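Local atomic coordinates of carboxypeptidase 1 (Deinococcus radiodurans str. R1, PDB entry 5GIV), a protein that is a metal-dependent carboxypeptidase of the M32 family, probably releasing amino acids one by one from the C terminus of peptides with broad specificity. Residues Val190-Leu201 with Glu335-Arg345; Leu359-Leu367 with Ala384-Leu393. All blocks are in the same frame, centred on the assembly; numbering follows the deposited sequence.

Contact 1 of 2, residues Val190-Leu201 with Glu335-Arg345; sequences VIAAGAPRTDFL and EMYRAVNTVSR
I191, on the last turn of helix 169-193, lies against the extended loop V343-R345, and its side chain can be followed atom by atom. CB sends CG1 over S344 CA and V343 CG1, with the CG1 to V343 CG1 distance 4.1 Å. CG2, anti to the backbone N, runs beside the end nitrogens of R345. CD1, at the tip, comes closest: it reaches R345 CG at 3.5 Å and lies over one face of the guanidinium, toward its rim. With an alanine in place of I191, that guanidinium face would probably lose its aliphatic cover and V343 CG1 its partner in CG1. The end of R345 also forms a salt bridge to D188. One residue earlier, V190 CG1 meets V343 CB at 3.7 Å, the two valines crossing at about a right angle.

Farther on, P196 lays CB on R338 CB and CG on the carbonyl O of R338, while T198 and T342 touch methyl to methyl, tip to tip. The F200 ring puts CZ at 3.7 Å from A339 CB, and its edge takes a Met-aromatic contact from M336: the CE methyl is 3.3 Å from F200 CE1, with SD near the ring plane. L201 touches the same two residues, CD1 on A339 CB and CD2 on M336 SD. No direct hydrogen bond crosses; instead one water donates to R197 O (2.7 Å) and E335 O (2.8 Å), bridging the backbones. R197 itself grips D199 side-on through NE and NH2.

The last turn of helix 169-193 packs on the loop after helix 333-339, and the chain that follows it lies along that helix; helix 310-323 closes over M336, Y501 of helix 487-501 touches V190 and P196, and helix 257-275 meets L201.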
loop_
_atom_site.group_PDB
_atom_site.type_symbol
_atom_site.label_atom_id
_atom_site.label_comp_id
_atom_site.label_asym_id
_atom_site.label_seq_id
_atom_site.Cartn_x
_atom_site.Cartn_y
_atom_site.Cartn_z
ATOM N N VAL A 190 26.427 -9.278 -35.738
ATOM C CA VAL A 190 25.551 -10.248 -35.087
ATOM C C VAL A 190 24.242 -10.374 -35.853
ATOM O O VAL A 190 23.761 -11.483 -36.110
ATOM C CB VAL A 190 25.316 -9.871 -33.614
ATOM C CG1 VAL A 190 24.222 -10.728 -33.036
ATOM C CG2 VAL A 190 26.597 -10.056 -32.811
ATOM N N ILE A 191 23.670 -9.248 -36.273
ATOM C CA ILE A 191 22.412 -9.296 -37.004
ATOM C C ILE A 191 22.587 -10.005 -38.335
ATOM O O ILE A 191 21.692 -10.732 -38.781
ATOM C CB ILE A 191 21.866 -7.871 -37.191
ATOM C CG1 ILE A 191 21.420 -7.302 -35.835
ATOM C CG2 ILE A 191 20.763 -7.850 -38.252
ATOM C CD1 ILE A 191 21.159 -5.815 -35.846
ATOM N N ALA A 192 23.745 -9.836 -38.977
ATOM C CA ALA A 192 23.979 -10.450 -40.274
ATOM C C ALA A 192 24.299 -11.926 -40.162
ATOM O O ALA A 192 24.113 -12.660 -41.136
ATOM C CB ALA A 192 25.113 -9.733 -41.014
ATOM N N ALA A 193 24.778 -12.375 -39.004
ATOM C CA ALA A 193 25.081 -13.792 -38.833
ATOM C C ALA A 193 23.815 -14.642 -38.706
ATOM O O ALA A 193 23.788 -15.782 -39.177
ATOM C CB ALA A 193 25.980 -13.986 -37.619
ATOM N N GLY A 194 22.768 -14.123 -38.088
ATOM C CA GLY A 194 21.581 -14.938 -37.912
ATOM C C GLY A 194 21.357 -15.317 -36.453
ATOM O O GLY A 194 22.296 -15.397 -35.648
ATOM N N ALA A 195 20.030 -15.587 -36.091
ATOM C CA ALA A 195 19.628 -15.727 -34.693
ATOM C C ALA A 195 19.532 -17.185 -34.254
ATOM O O ALA A 195 19.225 -18.073 -35.053
ATOM C CB ALA A 195 18.273 -15.050 -34.454
ATOM N N PRO A 196 19.720 -17.444 -32.968
ATOM C CA PRO A 196 19.498 -18.795 -32.451
ATOM C C PRO A 196 18.012 -19.116 -32.460
ATOM O O PRO A 196 17.160 -18.246 -32.642
ATOM C CB PRO A 196 20.044 -18.721 -31.028
ATOM C CG PRO A 196 19.829 -17.268 -30.640
ATOM C CD PRO A 196 20.057 -16.483 -31.905
ATOM N N ARG A 197 17.699 -20.385 -32.219
ATOM C CA ARG A 197 16.301 -20.778 -32.154
ATOM C C ARG A 197 15.626 -20.088 -30.977
ATOM O O ARG A 197 16.198 -19.985 -29.893
ATOM C CB ARG A 197 16.181 -22.298 -32.030
ATOM C CG ARG A 197 14.739 -22.779 -31.958
ATOM C CD ARG A 197 14.609 -24.265 -31.664
ATOM N NE ARG A 197 13.209 -24.624 -31.486
ATOM C CZ ARG A 197 12.780 -25.695 -30.831
ATOM N NH1 ARG A 197 13.651 -26.547 -30.287
ATOM N NH2 ARG A 197 11.476 -25.911 -30.710
ATOM N N THR A 198 14.410 -19.590 -31.196
ATOM C CA THR A 198 13.661 -18.917 -30.140
ATOM C C THR A 198 12.205 -19.354 -30.031
ATOM O O THR A 198 11.547 -18.977 -29.054
ATOM C CB THR A 198 13.688 -17.384 -30.329
ATOM O OG1 THR A 198 13.118 -17.050 -31.598
ATOM C CG2 THR A 198 15.109 -16.822 -30.249
ATOM N N ASP A 199 11.687 -20.148 -30.972
ATOM C CA ASP A 199 10.247 -20.401 -31.023
ATOM C C ASP A 199 9.720 -21.071 -29.759
ATOM O O ASP A 199 8.544 -20.907 -29.424
ATOM C CB ASP A 199 9.910 -21.272 -32.234
ATOM C CG ASP A 199 10.541 -22.660 -32.141
ATOM O OD1 ASP A 199 9.986 -23.520 -31.426
ATOM O OD2 ASP A 199 11.593 -22.885 -32.776
ATOM N N PHE A 200 10.552 -21.834 -29.045
ATOM C CA PHE A 200 10.055 -22.506 -27.849
ATOM C C PHE A 200 9.656 -21.516 -26.767
ATOM O O PHE A 200 8.903 -21.880 -25.857
ATOM C CB PHE A 200 11.091 -23.498 -27.303
ATOM C CG PHE A 200 12.429 -22.890 -27.049
ATOM C CD1 PHE A 200 12.710 -22.288 -25.834
ATOM C CD2 PHE A 200 13.406 -22.919 -28.023
ATOM C CE1 PHE A 200 13.932 -21.713 -25.605
ATOM C CE2 PHE A 200 14.628 -22.357 -27.801
ATOM C CZ PHE A 200 14.899 -21.750 -26.591
ATOM N N LEU A 201 10.154 -20.278 -26.834
ATOM C CA LEU A 201 9.729 -19.244 -25.894
ATOM C C LEU A 201 8.287 -18.806 -26.112
ATOM O O LEU A 201 7.720 -18.146 -25.236
ATOM C CB LEU A 201 10.659 -18.035 -25.990
ATOM C CG LEU A 201 12.123 -18.335 -25.633
ATOM C CD1 LEU A 201 13.025 -17.129 -25.917
ATOM C CD2 LEU A 201 12.247 -18.797 -24.189
ATOM N N GLU A 335 20.571 -24.035 -25.723
ATOM C CA GLU A 335 19.661 -23.269 -26.561
ATOM C C GLU A 335 18.939 -22.191 -25.756
ATOM O O GLU A 335 18.727 -21.079 -26.247
ATOM C CB GLU A 335 18.675 -24.207 -27.251
ATOM C CG GLU A 335 19.324 -25.001 -28.365
ATOM C CD GLU A 335 18.387 -25.985 -29.014
ATOM O OE1 GLU A 335 17.729 -26.754 -28.288
ATOM O OE2 GLU A 335 18.339 -26.007 -30.255
ATOM N N MET A 336 18.586 -22.489 -24.508
ATOM C CA MET A 336 17.970 -21.478 -23.665
ATOM C C MET A 336 18.943 -20.340 -23.384
ATOM O O MET A 336 18.543 -19.168 -23.364
ATOM C CB MET A 336 17.469 -22.106 -22.368
ATOM C CG MET A 336 16.832 -21.114 -21.416
ATOM S SD MET A 336 15.345 -20.369 -22.112
ATOM C CE MET A 336 14.341 -21.811 -22.345
ATOM N N TYR A 337 20.229 -20.659 -23.183
ATOM C CA TYR A 337 21.223 -19.605 -23.001
ATOM C C TYR A 337 21.347 -18.732 -24.244
ATOM O O TYR A 337 21.476 -17.506 -24.137
ATOM C CB TYR A 337 22.583 -20.201 -22.634
ATOM C CG TYR A 337 23.735 -19.256 -22.901
ATOM C CD1 TYR A 337 23.978 -18.171 -22.080
ATOM C CD2 TYR A 337 24.574 -19.451 -23.994
ATOM C CE1 TYR A 337 25.026 -17.302 -22.332
ATOM C CE2 TYR A 337 25.628 -18.595 -24.254
ATOM C CZ TYR A 337 25.851 -17.525 -23.424
ATOM O OH TYR A 337 26.900 -16.676 -23.691
ATOM N N ARG A 338 21.326 -19.333 -25.430
ATOM C CA ARG A 338 21.453 -18.512 -26.628
ATOM C C ARG A 338 20.195 -17.689 -26.873
ATOM O O ARG A 338 20.283 -16.562 -27.370
ATOM C CB ARG A 338 21.763 -19.382 -27.843
ATOM C CG ARG A 338 23.005 -20.232 -27.681
ATOM C CD ARG A 338 23.124 -21.240 -28.818
ATOM N NE ARG A 338 24.069 -20.795 -29.833
ATOM C CZ ARG A 338 25.357 -21.118 -29.826
ATOM N NH1 ARG A 338 25.837 -21.900 -28.860
ATOM N NH2 ARG A 338 26.166 -20.670 -30.782
ATOM N N ALA A 339 19.027 -18.223 -26.515
ATOM C CA ALA A 339 17.778 -17.549 -26.832
ATOM C C ALA A 339 17.583 -16.266 -26.035
ATOM O O ALA A 339 16.860 -15.373 -26.491
ATOM C CB ALA A 339 16.606 -18.492 -26.591
ATOM N N VAL A 340 18.215 -16.142 -24.863
ATOM C CA VAL A 340 18.094 -14.926 -24.068
ATOM C C VAL A 340 19.090 -13.865 -24.506
ATOM O O VAL A 340 19.188 -12.817 -23.855
ATOM C CB VAL A 340 18.259 -15.189 -22.552
ATOM C CG1 VAL A 340 17.354 -16.337 -22.083
ATOM C CG2 VAL A 340 19.717 -15.407 -22.174
ATOM N N ASN A 341 19.888 -14.133 -25.535
ATOM C CA ASN A 341 20.924 -13.226 -26.012
ATOM C C ASN A 341 20.780 -12.945 -27.500
ATOM O O ASN A 341 21.773 -12.824 -28.222
ATOM C CB ASN A 341 22.320 -13.773 -25.718
ATOM C CG ASN A 341 22.641 -13.800 -24.238
ATOM O OD1 ASN A 341 22.750 -12.752 -23.600
ATOM N ND2 ASN A 341 22.829 -14.999 -23.689
ATOM N N THR A 342 19.551 -12.844 -27.995
ATOM C CA THR A 342 19.366 -12.423 -29.374
ATOM C C THR A 342 19.559 -10.916 -29.508
ATOM O O THR A 342 19.468 -10.163 -28.539
ATOM C CB THR A 342 17.981 -12.810 -29.884
ATOM O OG1 THR A 342 17.009 -11.905 -29.345
ATOM C CG2 THR A 342 17.636 -14.265 -29.569
ATOM N N VAL A 343 19.802 -10.479 -30.743
ATOM C CA VAL A 343 20.068 -9.077 -31.052
ATOM C C VAL A 343 19.274 -8.697 -32.292
ATOM O O VAL A 343 19.102 -9.515 -33.198
ATOM C CB VAL A 343 21.574 -8.820 -31.296
ATOM C CG1 VAL A 343 21.798 -7.391 -31.791
ATOM C CG2 VAL A 343 22.393 -9.102 -30.049
ATOM N N SER A 344 18.774 -7.462 -32.331
ATOM C CA SER A 344 18.152 -6.943 -33.546
ATOM C C SER A 344 17.875 -5.458 -33.370
ATOM O O SER A 344 17.658 -4.985 -32.254
ATOM C CB SER A 344 16.851 -7.678 -33.883
ATOM O OG SER A 344 15.852 -7.369 -32.937
ATOM N N ARG A 345 17.858 -4.740 -34.489
ATOM C CA ARG A 345 17.437 -3.347 -34.477
ATOM C C ARG A 345 15.942 -3.299 -34.222
ATOM O O ARG A 345 15.159 -3.854 -34.997
ATOM C CB ARG A 345 17.761 -2.679 -35.806
ATOM C CG ARG A 345 19.154 -2.954 -36.285
ATOM C CD ARG A 345 19.343 -2.482 -37.712
ATOM N NE ARG A 345 20.634 -2.944 -38.204
ATOM C CZ ARG A 345 20.789 -3.861 -39.152
ATOM N NH1 ARG A 345 19.730 -4.400 -39.752
ATOM N NH2 ARG A 345 22.014 -4.227 -39.510
HETATM O O HOH W 1 18.561 -21.021 -29.002
#

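Contact 2 of 2, residues Leu359-Leu367 with Ala384-Leu393; sequences LHVITRFEL and AWHAAYEQNL
H360 and R364, one turn apart on the same helix, both carry CG anti to the carbonyl carbon (chi1 -62° and -69°), and the arginine bends at chi2, so that imidazole and guanidinium converge on the hydroxyl of Y389. H360 ND1 lies 2.6 Å from Y389 OH, which sits at the edge of the imidazole in its plane; either group could be the donor. One turn along, R364 grips the same oxygen end-on, NH1 at 2.9 Å and NH2 at 3.2 Å from Y389 OH, and the oxygen lies in the guanidinium plane. Three bonds thus fix the phenol oxygen. NH1 also reaches H360 O from above its carbonyl plane, while NH2 has a salt bridge to D407. W385 CH2 lies over the centre of one guanidinium face, the two planes steeply inclined. L393 CD1 stands over the centre of the H360 ring as a CH-pi contact.

This is a buried, roughly antiparallel helix pair, 357-372 against 381-393, in the largely helical M32 fold; the axes of the two short segments approach to 9.8 Å and are inclined well away from strictly antiparallel. The side chain of R364 is about 14 Å from the bound zinc ion.

Along the seam, N392 ND2 donates to T363 OG1 at 3.0 Å, nearly straight (166°), and that hydroxyl donates in turn to L359 O. N392 OD1 is held by R180 of helix 169-193. T363 CG2 presses on A388 CB, 3.6 Å away, and L367 spreads its two methyls, CD2 to A384 CB and CD1 to W385 CE3.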
loop_
_atom_site.group_PDB
_atom_site.type_symbol
_atom_site.label_atom_id
_atom_site.label_comp_id
_atom_site.label_asym_id
_atom_site.label_seq_id
_atom_site.Cartn_x
_atom_site.Cartn_y
_atom_site.Cartn_z
ATOM N N LEU A 359 22.125 2.831 -28.646
ATOM C CA LEU A 359 21.721 3.685 -29.755
ATOM C C LEU A 359 20.416 4.421 -29.456
ATOM O O LEU A 359 20.185 5.516 -29.983
ATOM C CB LEU A 359 21.597 2.846 -31.027
ATOM C CG LEU A 359 22.897 2.156 -31.439
ATOM C CD1 LEU A 359 22.646 1.132 -32.519
ATOM C CD2 LEU A 359 23.899 3.196 -31.923
ATOM N N HIS A 360 19.550 3.844 -28.618
ATOM C CA HIS A 360 18.335 4.553 -28.222
ATOM C C HIS A 360 18.650 5.713 -27.282
ATOM O O HIS A 360 18.056 6.793 -27.400
ATOM C CB HIS A 360 17.346 3.589 -27.559
ATOM C CG HIS A 360 16.880 2.478 -28.450
ATOM N ND1 HIS A 360 15.693 2.528 -29.151
ATOM C CD2 HIS A 360 17.431 1.274 -28.730
ATOM C CE1 HIS A 360 15.540 1.407 -29.832
ATOM N NE2 HIS A 360 16.581 0.632 -29.598
ATOM N N VAL A 361 19.550 5.493 -26.319
ATOM C CA VAL A 361 19.925 6.545 -25.378
ATOM C C VAL A 361 20.600 7.693 -26.112
ATOM O O VAL A 361 20.301 8.870 -25.872
ATOM C CB VAL A 361 20.828 5.971 -24.269
ATOM C CG1 VAL A 361 21.376 7.073 -23.385
ATOM C CG2 VAL A 361 20.057 4.962 -23.437
ATOM N N ILE A 362 21.536 7.367 -27.009
ATOM C CA ILE A 362 22.219 8.391 -27.794
ATOM C C ILE A 362 21.214 9.208 -28.591
ATOM O O ILE A 362 21.289 10.440 -28.645
ATOM C CB ILE A 362 23.272 7.754 -28.715
ATOM C CG1 ILE A 362 24.351 7.056 -27.884
ATOM C CG2 ILE A 362 23.847 8.808 -29.666
ATOM C CD1 ILE A 362 25.342 6.275 -28.706
ATOM N N THR A 363 20.271 8.532 -29.249
ATOM C CA THR A 363 19.237 9.254 -29.980
ATOM C C THR A 363 18.570 10.309 -29.102
ATOM O O THR A 363 18.503 11.485 -29.467
ATOM C CB THR A 363 18.198 8.268 -30.509
ATOM O OG1 THR A 363 18.843 7.348 -31.393
ATOM C CG2 THR A 363 17.081 9.008 -31.254
ATOM N N ARG A 364 18.078 9.897 -27.929
ATOM C CA ARG A 364 17.353 10.817 -27.058
ATOM C C ARG A 364 18.253 11.939 -26.549
ATOM O O ARG A 364 17.858 13.113 -26.547
ATOM C CB ARG A 364 16.751 10.048 -25.886
ATOM C CG ARG A 364 15.630 9.119 -26.278
ATOM C CD ARG A 364 15.573 7.878 -25.394
ATOM N NE ARG A 364 14.368 7.095 -25.666
ATOM C CZ ARG A 364 14.196 6.340 -26.750
ATOM N NH1 ARG A 364 15.146 6.271 -27.678
ATOM N NH2 ARG A 364 13.059 5.674 -26.917
ATOM N N PHE A 365 19.473 11.600 -26.122
ATOM C CA PHE A 365 20.382 12.609 -25.590
ATOM C C PHE A 365 20.652 13.698 -26.623
ATOM O O PHE A 365 20.615 14.894 -26.307
ATOM C CB PHE A 365 21.677 11.935 -25.145
ATOM C CG PHE A 365 22.707 12.872 -24.580
ATOM C CD1 PHE A 365 22.661 13.253 -23.258
ATOM C CD2 PHE A 365 23.744 13.344 -25.369
ATOM C CE1 PHE A 365 23.618 14.095 -22.732
ATOM C CE2 PHE A 365 24.712 14.188 -24.845
ATOM C CZ PHE A 365 24.649 14.564 -23.530
ATOM N N GLU A 366 20.920 13.303 -27.871
ATOM C CA GLU A 366 21.247 14.286 -28.897
ATOM C C GLU A 366 20.050 15.167 -29.238
ATOM O O GLU A 366 20.225 16.355 -29.539
ATOM C CB GLU A 366 21.794 13.577 -30.136
ATOM C CG GLU A 366 23.219 13.048 -29.928
ATOM C CD GLU A 366 23.775 12.282 -31.118
ATOM O OE1 GLU A 366 23.028 12.046 -32.101
ATOM O OE2 GLU A 366 24.965 11.890 -31.063
ATOM N N LEU A 367 18.829 14.626 -29.157
ATOM C CA LEU A 367 17.643 15.454 -29.343
ATOM C C LEU A 367 17.479 16.428 -28.185
ATOM O O LEU A 367 17.042 17.569 -28.380
ATOM C CB LEU A 367 16.396 14.573 -29.490
ATOM C CG LEU A 367 16.306 13.697 -30.747
ATOM C CD1 LEU A 367 15.237 12.622 -30.592
ATOM C CD2 LEU A 367 16.021 14.548 -31.988
ATOM N N ALA A 384 12.191 14.853 -36.208
ATOM C CA ALA A 384 13.606 14.656 -35.895
ATOM C C ALA A 384 13.843 13.303 -35.232
ATOM O O ALA A 384 14.867 12.652 -35.483
ATOM C CB ALA A 384 14.115 15.785 -35.001
ATOM N N TRP A 385 12.899 12.867 -34.388
ATOM C CA TRP A 385 12.997 11.562 -33.741
ATOM C C TRP A 385 13.039 10.442 -34.775
ATOM O O TRP A 385 13.934 9.586 -34.743
ATOM C CB TRP A 385 11.820 11.376 -32.774
ATOM C CG TRP A 385 11.801 10.047 -32.023
ATOM C CD1 TRP A 385 11.557 8.808 -32.550
ATOM C CD2 TRP A 385 11.978 9.850 -30.608
ATOM N NE1 TRP A 385 11.596 7.855 -31.558
ATOM C CE2 TRP A 385 11.853 8.469 -30.358
ATOM C CE3 TRP A 385 12.237 10.707 -29.535
ATOM C CZ2 TRP A 385 11.985 7.925 -29.083
ATOM C CZ3 TRP A 385 12.371 10.167 -28.268
ATOM C CH2 TRP A 385 12.246 8.791 -28.053
ATOM N N HIS A 386 12.071 10.424 -35.698
ATOM C CA HIS A 386 12.060 9.410 -36.751
ATOM C C HIS A 386 13.333 9.464 -37.589
ATOM O O HIS A 386 13.910 8.424 -37.928
ATOM C CB HIS A 386 10.831 9.587 -37.648
ATOM C CG HIS A 386 9.533 9.216 -36.992
ATOM N ND1 HIS A 386 9.383 8.083 -36.220
ATOM C CD2 HIS A 386 8.322 9.826 -37.002
ATOM C CE1 HIS A 386 8.139 8.015 -35.778
ATOM N NE2 HIS A 386 7.474 9.060 -36.238
ATOM N N ALA A 387 13.789 10.668 -37.934
ATOM C CA ALA A 387 15.019 10.786 -38.710
ATOM C C ALA A 387 16.204 10.203 -37.950
ATOM O O ALA A 387 17.044 9.508 -38.532
ATOM C CB ALA A 387 15.271 12.250 -39.071
ATOM N N ALA A 388 16.287 10.473 -36.646
ATOM C CA ALA A 388 17.390 9.940 -35.852
ATOM C C ALA A 388 17.286 8.425 -35.687
ATOM O O ALA A 388 18.313 7.746 -35.588
ATOM C CB ALA A 388 17.444 10.628 -34.491
ATOM N N TYR A 389 16.064 7.879 -35.611
ATOM C CA TYR A 389 15.921 6.426 -35.536
ATOM C C TYR A 389 16.341 5.766 -36.847
ATOM O O TYR A 389 17.032 4.740 -36.830
ATOM C CB TYR A 389 14.484 6.046 -35.147
ATOM C CG TYR A 389 14.363 5.641 -33.696
ATOM C CD1 TYR A 389 14.363 6.594 -32.686
ATOM C CD2 TYR A 389 14.278 4.309 -33.334
ATOM C CE1 TYR A 389 14.279 6.223 -31.357
ATOM C CE2 TYR A 389 14.185 3.929 -32.014
ATOM C CZ TYR A 389 14.185 4.883 -31.028
ATOM O OH TYR A 389 14.101 4.488 -29.710
ATOM N N GLU A 390 15.964 6.342 -37.994
ATOM C CA GLU A 390 16.459 5.807 -39.263
ATOM C C GLU A 390 17.980 5.863 -39.319
ATOM O O GLU A 390 18.633 4.895 -39.729
ATOM C CB GLU A 390 15.866 6.562 -40.450
ATOM C CG GLU A 390 14.373 6.426 -40.599
ATOM C CD GLU A 390 13.864 7.145 -41.828
ATOM O OE1 GLU A 390 14.383 6.857 -42.933
ATOM O OE2 GLU A 390 12.958 8.004 -41.684
ATOM N N GLN A 391 18.562 6.987 -38.892
ATOM C CA GLN A 391 20.009 7.137 -38.945
ATOM C C GLN A 391 20.712 6.188 -37.981
ATOM O O GLN A 391 21.685 5.529 -38.358
ATOM C CB GLN A 391 20.383 8.578 -38.597
ATOM C CG GLN A 391 21.855 8.768 -38.253
ATOM C CD GLN A 391 22.175 10.169 -37.740
ATOM O OE1 GLN A 391 21.309 11.051 -37.704
ATOM N NE2 GLN A 391 23.411 10.360 -37.279
ATOM N N ASN A 392 20.201 6.057 -36.755
ATOM C CA ASN A 392 20.949 5.346 -35.727
ATOM C C ASN A 392 20.585 3.877 -35.609
ATOM O O ASN A 392 21.431 3.076 -35.208
ATOM C CB ASN A 392 20.769 6.014 -34.360
ATOM C CG ASN A 392 21.395 7.393 -34.300
ATOM O OD1 ASN A 392 22.363 7.677 -35.009
ATOM N ND2 ASN A 392 20.869 8.246 -33.425
ATOM N N LEU A 393 19.356 3.496 -35.937
ATOM C CA LEU A 393 18.939 2.112 -35.785
ATOM C C LEU A 393 18.469 1.484 -37.081
ATOM O O LEU A 393 18.143 0.295 -37.087
ATOM C CB LEU A 393 17.845 2.011 -34.721
ATOM C CG LEU A 393 18.438 2.235 -33.330
ATOM C CD1 LEU A 393 17.491 2.999 -32.425
ATOM C CD2 LEU A 393 18.783 0.896 -32.731
#

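Overall arrangement
From the N terminus, the chain first reaches 190-201, at the end of helix 169-193. It then runs through 133 residues, including the three-stranded sheet and the zinc-binding helices 257-275 and 292-306, before 335-345 returns to close contact 1. Helix 357-372 follows, and a much shorter connection of 16 residues brings 384-393 back for contact 2. The two closures stand in series, neither enclosing the other, with centres 24 Å apart. They still touch: R345 CD packs on L393 O at 3.1 Å. Helix 169-193 also joins them, ending in contact 1 while its R180 and V184 reach contact 2.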